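Local coordinates for acetylated cis-Golgi protein, involved in ER-to-Golgi transport (Saccharomyces cerevisiae, PDB 6G8Y), which probably helps organise Golgi membranes and ER-to-Golgi transport as a GRASP-family protein, using a PDZ domain to bind partners such as golgins, at residues R59-S62 with I63-H67; V19-E23 with M24-L28. All coordinates share one frame; numbering follows the deposited sequence.

Interaction 1: R59-S62 with I63-H67; sequences RITS and IFNEH
I60 and F64, one turn apart on helix 57-66, lie side by side with their side chains pointing the same way. The I60 methyl CG2, set anti to the backbone N by the -65° first torsion, touches the ring at both CD1 and CE1, 3.7 Å from the CD1 atom of F64. The greasy pair belongs on the inner side of the helix: I60 also meets V43 and P44, and F64 makes a T-shaped contact with the ring of F38. On the outward side T61 and N65 run alongside each other, with T61 CG2 3.5 Å from N65 ND2, while T61 OG1 turns back to the carbonyl of Y57. A threonine and an asparagine suit this side, since both tolerate water.

The backbone carries four i to i+4 bonds. The straightest runs from F64 N to I60 O at 2.9 Å, with an N-H...O angle of 176°. N65 N reaches T61 O at the same 2.9 Å, and I63 N and E66 N bond to R59 O and S62 O.

At H67 the pattern changes. H67 N bonds to F64 O, three residues back, and the imidazole takes over one residue further: H67 ND1 donates to I63 O at 2.8 Å, with that oxygen lying in the ring plane. Because ND1 must carry hydrogen to give this bond, the contact would tend to hold H67 with a proton there, which helps to fix the rotation of the ring while the I63 carbonyl gains a side-chain donor.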
ATOM      1  N   ARG A  59      -7.123  -9.803   6.369  1.00 11.74           N
ATOM      2  CA  ARG A  59      -7.723  -9.500   5.061  1.00 11.37           C
ATOM      3  C   ARG A  59      -6.626  -9.480   4.000  1.00 11.27           C
ATOM      4  O   ARG A  59      -6.826  -9.969   2.891  1.00 12.44           O
ATOM      5  CB  ARG A  59      -8.495  -8.181   5.098  1.00 13.37           C
ATOM      6  CG  ARG A  59      -9.313  -7.860   3.874  1.00 16.58           C
ATOM      7  CD  ARG A  59     -10.334  -6.775   4.204  1.00 21.56           C
ATOM      8  NE  ARG A  59     -11.115  -6.399   3.036  1.00 27.12           N
ATOM      9  CZ  ARG A  59     -11.815  -5.275   2.929  1.00 33.53           C
ATOM     10  NH1 ARG A  59     -11.845  -4.392   3.926  1.00 33.72           N
ATOM     11  NH2 ARG A  59     -12.494  -5.033   1.810  1.00 39.94           N
ATOM     12  N   ILE A  60      -5.468  -8.884   4.322  1.00  9.34           N
ATOM     13  CA  ILE A  60      -4.362  -8.827   3.377  1.00  9.74           C
ATOM     14  C   ILE A  60      -3.812 -10.213   3.072  1.00  9.61           C
ATOM     15  O   ILE A  60      -3.500 -10.516   1.932  1.00 10.78           O
ATOM     16  CB  ILE A  60      -3.263  -7.859   3.851  1.00 10.51           C
ATOM     17  CG1 ILE A  60      -3.831  -6.432   3.869  1.00 11.47           C
ATOM     18  CG2 ILE A  60      -2.046  -7.910   2.921  1.00 11.18           C
ATOM     19  CD1 ILE A  60      -3.000  -5.419   4.635  1.00 12.82           C
ATOM     20  N   THR A  61      -3.737 -11.072   4.079  1.00 10.16           N
ATOM     21  CA  THR A  61      -3.354 -12.464   3.867  1.00 10.22           C
ATOM     22  C   THR A  61      -4.246 -13.130   2.820  1.00 10.83           C
ATOM     23  O   THR A  61      -3.761 -13.806   1.910  1.00 11.17           O
ATOM     24  CB  THR A  61      -3.407 -13.281   5.167  1.00 11.31           C
ATOM     25  OG1 THR A  61      -2.594 -12.686   6.179  1.00 11.23           O
ATOM     26  CG2 THR A  61      -2.948 -14.721   4.910  1.00 11.53           C
ATOM     27  N   SER A  62      -5.557 -12.909   2.938  1.00 11.70           N
ATOM     28  CA  SER A  62      -6.500 -13.480   1.982  0.55 14.04           C
ATOM     29  C   SER A  62      -6.288 -12.934   0.581  1.00 13.82           C
ATOM     30  O   SER A  62      -6.330 -13.679  -0.382  1.00 13.10           O
ATOM     31  CB  SER A  62      -7.921 -13.221   2.457  0.55 16.16           C
ATOM     32  OG  SER A  62      -8.143 -13.850   3.711  0.55 18.08           O
ATOM     33  N   ILE A  63      -6.055 -11.634   0.461  1.00 11.73           N
ATOM     34  CA  ILE A  63      -5.818 -11.034  -0.841  1.00 13.10           C
ATOM     35  C   ILE A  63      -4.586 -11.657  -1.474  1.00 12.02           C
ATOM     36  O   ILE A  63      -4.596 -12.052  -2.648  1.00 13.37           O
ATOM     37  CB  ILE A  63      -5.632  -9.507  -0.723  1.00 14.12           C
ATOM     38  CG1 ILE A  63      -6.949  -8.834  -0.339  1.00 14.01           C
ATOM     39  CG2 ILE A  63      -5.130  -8.898  -2.022  1.00 15.19           C
ATOM     40  CD1 ILE A  63      -6.800  -7.442   0.227  1.00 15.71           C
ATOM     41  N   PHE A  64      -3.491 -11.711  -0.729  1.00 11.19           N
ATOM     42  CA  PHE A  64      -2.244 -12.306  -1.260  1.00 11.29           C
ATOM     43  C   PHE A  64      -2.443 -13.773  -1.636  1.00 12.95           C
ATOM     44  O   PHE A  64      -2.003 -14.216  -2.712  1.00 13.39           O
ATOM     45  CB  PHE A  64      -1.074 -12.082  -0.278  1.00 10.55           C
ATOM     46  CG  PHE A  64      -0.391 -10.757  -0.458  1.00  9.91           C
ATOM     47  CD1 PHE A  64      -1.028  -9.561  -0.185  1.00 10.57           C
ATOM     48  CD2 PHE A  64       0.903 -10.724  -0.945  1.00 11.07           C
ATOM     49  CE1 PHE A  64      -0.382  -8.353  -0.398  1.00 11.22           C
ATOM     50  CE2 PHE A  64       1.553  -9.518  -1.140  1.00 11.05           C
ATOM     51  CZ  PHE A  64       0.899  -8.334  -0.902  1.00 11.25           C
ATOM     52  N   ASN A  65      -3.142 -14.509  -0.787  1.00 13.38           N
ATOM     53  CA  ASN A  65      -3.280 -15.950  -1.048  1.00 15.13           C
ATOM     54  C   ASN A  65      -4.205 -16.216  -2.245  1.00 15.50           C
ATOM     55  O   ASN A  65      -3.996 -17.189  -2.979  1.00 16.59           O
ATOM     56  CB  ASN A  65      -3.652 -16.705   0.228  1.00 17.06           C
ATOM     57  CG  ASN A  65      -2.470 -16.845   1.184  1.00 18.04           C
ATOM     58  OD1 ASN A  65      -1.279 -16.701   0.793  1.00 19.40           O
ATOM     59  ND2 ASN A  65      -2.772 -17.134   2.428  1.00 19.27           N
ATOM     60  N   GLU A  66      -5.125 -15.307  -2.534  1.00 14.38           N
ATOM     61  CA  GLU A  66      -5.920 -15.414  -3.764  1.00 16.21           C
ATOM     62  C   GLU A  66      -5.067 -15.281  -5.029  1.00 16.46           C
ATOM     63  O   GLU A  66      -5.449 -15.721  -6.111  1.00 19.01           O
ATOM     64  CB  GLU A  66      -7.039 -14.380  -3.755  1.00 20.00           C
ATOM     65  CG  GLU A  66      -8.237 -14.852  -2.936  1.00 26.16           C
ATOM     66  CD  GLU A  66      -9.222 -13.768  -2.557  1.00 38.36           C
ATOM     67  OE1 GLU A  66      -9.850 -13.897  -1.479  1.00 52.49           O
ATOM     68  OE2 GLU A  66      -9.395 -12.801  -3.325  1.00 46.48           O
ATOM     69  N   HIS A  67      -3.893 -14.685  -4.894  1.00 14.03           N
ATOM     70  CA  HIS A  67      -2.980 -14.475  -6.010  1.00 13.71           C
ATOM     71  C   HIS A  67      -1.785 -15.422  -6.014  1.00 13.84           C
ATOM     72  O   HIS A  67      -0.864 -15.234  -6.795  1.00 15.11           O
ATOM     73  CB  HIS A  67      -2.503 -13.017  -5.976  1.00 14.19           C
ATOM     74  CG  HIS A  67      -3.571 -12.026  -6.293  1.00 14.00           C
ATOM     75  ND1 HIS A  67      -4.535 -11.618  -5.397  1.00 13.84           N
ATOM     76  CD2 HIS A  67      -3.876 -11.414  -7.469  1.00 14.66           C
ATOM     77  CE1 HIS A  67      -5.343 -10.750  -5.986  1.00 16.18           C
ATOM     78  NE2 HIS A  67      -4.972 -10.618  -7.251  1.00 17.40           N
TER

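Interaction 2: V19-E23 with M24-L28; sequences VWVDE and MQFQL
D22 OD1 meets the backbone amides of M24 and Q25, forming an Asx turn on top of a type I beta turn that runs from D22 to Q25. This is where the chain leaves strand 19-20 of the PDZ domain and coils into the segment 24-27, which has helical torsions. The three bonds from D22 to these amides are weak. OD1 of D22 lies 2.8 Å from Q25 N with an N-H...O angle of 123°, and 3.3 Å from M24 N at a similarly poor angle. Q25 N is shared, for it also makes a weak bond of 3.3 Å to the main-chain O of D22. One carboxylate oxygen thus serves two amides, and one amide has two acceptors. Q25 CB comes up beside the same oxygen, 3.3 Å from D22 OD1. Aspartate fits because its short side chain, with CG lodged between the backbone N and the carbonyl carbon (chi1 81°), brings OD1 within reach of the two amides that follow. With an alanine in place of D22, M24 N is likely to lose this acceptor and Q25 N to keep just the weak bond to D22 O, so the turn would be less firmly held.

Further along, M24 O accepts from L28 N at 2.7 Å, and more weakly from Q27 N, so the coil supplies some of its own bonds. Before the turn, W20 keeps its backbone bonded to D33.

The apolar contact is between V21 and F26, whose side chains cross at about a right angle, a branched residue against a flat ring. The valine methyl meets the ring on a slant, and the spacing of 3.2 Å between V21 CG2 and F26 CZ is unusually short, so its detail is doubtful.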
ATOM      1  N   VAL A  19       5.071   0.199   2.269  1.00 12.22           N
ATOM      2  CA  VAL A  19       5.753   0.945   1.205  1.00 13.23           C
ATOM      3  C   VAL A  19       6.394   0.006   0.189  1.00 12.42           C
ATOM      4  O   VAL A  19       6.616  -1.164   0.507  1.00 13.29           O
ATOM      5  CB  VAL A  19       6.820   1.902   1.786  1.00 14.24           C
ATOM      6  CG1 VAL A  19       6.130   2.913   2.708  1.00 16.75           C
ATOM      7  CG2 VAL A  19       7.926   1.142   2.518  1.00 15.48           C
ATOM      8  N   TRP A  20       6.697   0.527  -1.001  1.00 13.59           N
ATOM      9  CA  TRP A  20       7.425  -0.174  -2.060  1.00 14.93           C
ATOM     10  C   TRP A  20       8.842   0.371  -2.076  1.00 15.79           C
ATOM     11  O   TRP A  20       9.021   1.571  -2.270  1.00 18.26           O
ATOM     12  CB  TRP A  20       6.767   0.116  -3.419  1.00 16.70           C
ATOM     13  CG  TRP A  20       7.449  -0.508  -4.574  1.00 18.06           C
ATOM     14  CD1 TRP A  20       8.491   0.000  -5.272  1.00 21.69           C
ATOM     15  CD2 TRP A  20       7.129  -1.761  -5.169  1.00 17.49           C
ATOM     16  NE1 TRP A  20       8.845  -0.858  -6.270  1.00 23.69           N
ATOM     17  CE2 TRP A  20       8.045  -1.964  -6.221  1.00 21.44           C
ATOM     18  CE3 TRP A  20       6.194  -2.751  -4.890  1.00 20.45           C
ATOM     19  CZ2 TRP A  20       8.019  -3.097  -7.015  1.00 23.20           C
ATOM     20  CZ3 TRP A  20       6.167  -3.878  -5.679  1.00 22.06           C
ATOM     21  CH2 TRP A  20       7.081  -4.046  -6.720  1.00 22.76           C
ATOM     22  N   VAL A  21       9.841  -0.480  -1.930  1.00 17.11           N
ATOM     23  CA  VAL A  21      11.236  -0.031  -1.876  1.00 20.74           C
ATOM     24  C   VAL A  21      11.972  -0.701  -3.006  1.00 25.15           C
ATOM     25  O   VAL A  21      11.865  -1.898  -3.200  1.00 19.75           O
ATOM     26  CB  VAL A  21      11.904  -0.352  -0.520  1.00 23.77           C
ATOM     27  CG1 VAL A  21      11.190   0.319   0.630  1.00 25.55           C
ATOM     28  CG2 VAL A  21      11.979  -1.853  -0.248  1.00 25.78           C
ATOM     29  N   ASP A  22      12.707   0.069  -3.787  1.00 29.93           N
ATOM     30  CA  ASP A  22      13.495  -0.539  -4.836  1.00 35.18           C
ATOM     31  C   ASP A  22      14.887  -0.776  -4.270  1.00 35.17           C
ATOM     32  O   ASP A  22      15.184  -0.455  -3.111  1.00 32.25           O
ATOM     33  CB  ASP A  22      13.435   0.290  -6.137  1.00 40.57           C
ATOM     34  CG  ASP A  22      14.380   1.470  -6.150  1.00 45.38           C
ATOM     35  OD1 ASP A  22      14.707   2.005  -5.080  1.00 40.12           O
ATOM     36  OD2 ASP A  22      14.798   1.868  -7.257  1.00 56.65           O
ATOM     37  N   GLU A  23      15.759  -1.309  -5.096  1.00 37.37           N
ATOM     38  CA  GLU A  23      17.049  -1.768  -4.614  1.00 40.95           C
ATOM     39  C   GLU A  23      17.923  -0.589  -4.164  1.00 39.67           C
ATOM     40  O   GLU A  23      18.783  -0.775  -3.327  1.00 43.53           O
ATOM     41  CB  GLU A  23      17.771  -2.611  -5.679  1.00 45.16           C
ATOM     42  CG  GLU A  23      16.890  -3.608  -6.441  1.00 46.89           C
ATOM     43  CD  GLU A  23      16.168  -3.014  -7.651  1.00 56.38           C
ATOM     44  OE1 GLU A  23      16.731  -2.111  -8.313  1.00 71.84           O
ATOM     45  OE2 GLU A  23      15.022  -3.436  -7.942  1.00 57.86           O
ATOM     46  N   MET A  24      17.676   0.609  -4.712  1.00 36.66           N
ATOM     47  CA  MET A  24      18.453   1.826  -4.441  1.00 38.08           C
ATOM     48  C   MET A  24      17.807   2.788  -3.431  1.00 34.73           C
ATOM     49  O   MET A  24      18.449   3.713  -2.933  1.00 26.67           O
ATOM     50  CB  MET A  24      18.697   2.575  -5.745  1.00 40.64           C
ATOM     51  CG  MET A  24      19.190   1.692  -6.878  1.00 50.05           C
ATOM     52  SD  MET A  24      20.638   0.701  -6.447  1.00 63.73           S
ATOM     53  CE  MET A  24      21.856   2.018  -6.424  1.00 58.24           C
ATOM     54  N   GLN A  25      16.550   2.581  -3.088  1.00 37.75           N
ATOM     55  CA  GLN A  25      15.941   3.493  -2.138  1.00 38.50           C
ATOM     56  C   GLN A  25      16.596   3.371  -0.751  1.00 31.26           C
ATOM     57  O   GLN A  25      16.687   4.362  -0.016  1.00 22.43           O
ATOM     58  CB  GLN A  25      14.443   3.283  -2.081  1.00 44.06           C
ATOM     59  CG  GLN A  25      13.701   4.467  -1.498  1.00 50.36           C
ATOM     60  CD  GLN A  25      12.418   4.051  -0.846  1.00 54.66           C
ATOM     61  OE1 GLN A  25      11.803   3.069  -1.239  1.00 60.68           O
ATOM     62  NE2 GLN A  25      11.990   4.807   0.143  1.00 59.26           N
ATOM     63  N   PHE A  26      17.118   2.183  -0.443  1.00 29.44           N
ATOM     64  CA  PHE A  26      17.814   1.925   0.805  1.00 35.15           C
ATOM     65  C   PHE A  26      19.114   2.736   0.914  1.00 34.72           C
ATOM     66  O   PHE A  26      19.461   3.200   1.994  1.00 36.41           O
ATOM     67  CB  PHE A  26      18.113   0.417   0.967  1.00 38.46           C
ATOM     68  CG  PHE A  26      16.889  -0.470   1.133  1.00 37.64           C
ATOM     69  CD1 PHE A  26      15.905  -0.169   2.072  1.00 33.71           C
ATOM     70  CD2 PHE A  26      16.771  -1.667   0.407  1.00 37.53           C
ATOM     71  CE1 PHE A  26      14.798  -0.992   2.241  1.00 35.15           C
ATOM     72  CE2 PHE A  26      15.670  -2.510   0.582  1.00 34.57           C
ATOM     73  CZ  PHE A  26      14.684  -2.173   1.504  1.00 33.44           C
ATOM     74  N   GLN A  27      19.808   2.906  -0.214  1.00 30.18           N
ATOM     75  CA  GLN A  27      21.019   3.737  -0.325  1.00 33.93           C
ATOM     76  C   GLN A  27      20.720   5.222  -0.541  1.00 34.41           C
ATOM     77  O   GLN A  27      21.478   6.095  -0.085  1.00 45.31           O
ATOM     78  CB  GLN A  27      21.872   3.252  -1.512  1.00 31.66           C
ATOM     79  CG  GLN A  27      22.392   1.833  -1.358  1.00 35.73           C
ATOM     80  CD  GLN A  27      22.958   1.272  -2.644  1.00 38.87           C
ATOM     81  OE1 GLN A  27      22.252   1.123  -3.637  1.00 36.71           O
ATOM     82  NE2 GLN A  27      24.247   0.964  -2.634  1.00 45.24           N
ATOM     83  N   LEU A  28      19.633   5.482  -1.269  1.00 39.74           N
ATOM     84  CA  LEU A  28      19.253   6.797  -1.781  1.00 44.55           C
ATOM     85  C   LEU A  28      17.798   7.070  -1.395  1.00 45.84           C
ATOM     86  O   LEU A  28      16.874   6.718  -2.134  1.00 59.31           O
ATOM     87  CB  LEU A  28      19.429   6.764  -3.302  1.00 50.92           C
ATOM     88  CG  LEU A  28      19.206   7.941  -4.251  1.00 55.58           C
ATOM     89  CD1 LEU A  28      19.927   7.616  -5.553  1.00 61.31           C
ATOM     90  CD2 LEU A  28      17.734   8.205  -4.549  1.00 58.43           C
TER

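In the fold
After helix 2-10, strand 19-20 pairs with strand 33-38; interaction 2 folds the chain back on itself just after strand 19-20, opening the connection between those two strands. The chain then passes through strands 41-47 and 53-55 before helix 57-66 brings interaction 1, which leads on toward strand 71-78. The two contacts lie in series, neither nesting nor crossing, and each joins two consecutive segments, through residues a few positions apart. The centres of interaction 1 and interaction 2 are about 24 Å apart, and the two do not touch. Strand 33-38 links them indirectly: W20 bonds to D33 near its start, and F38 at its end packs against the helix.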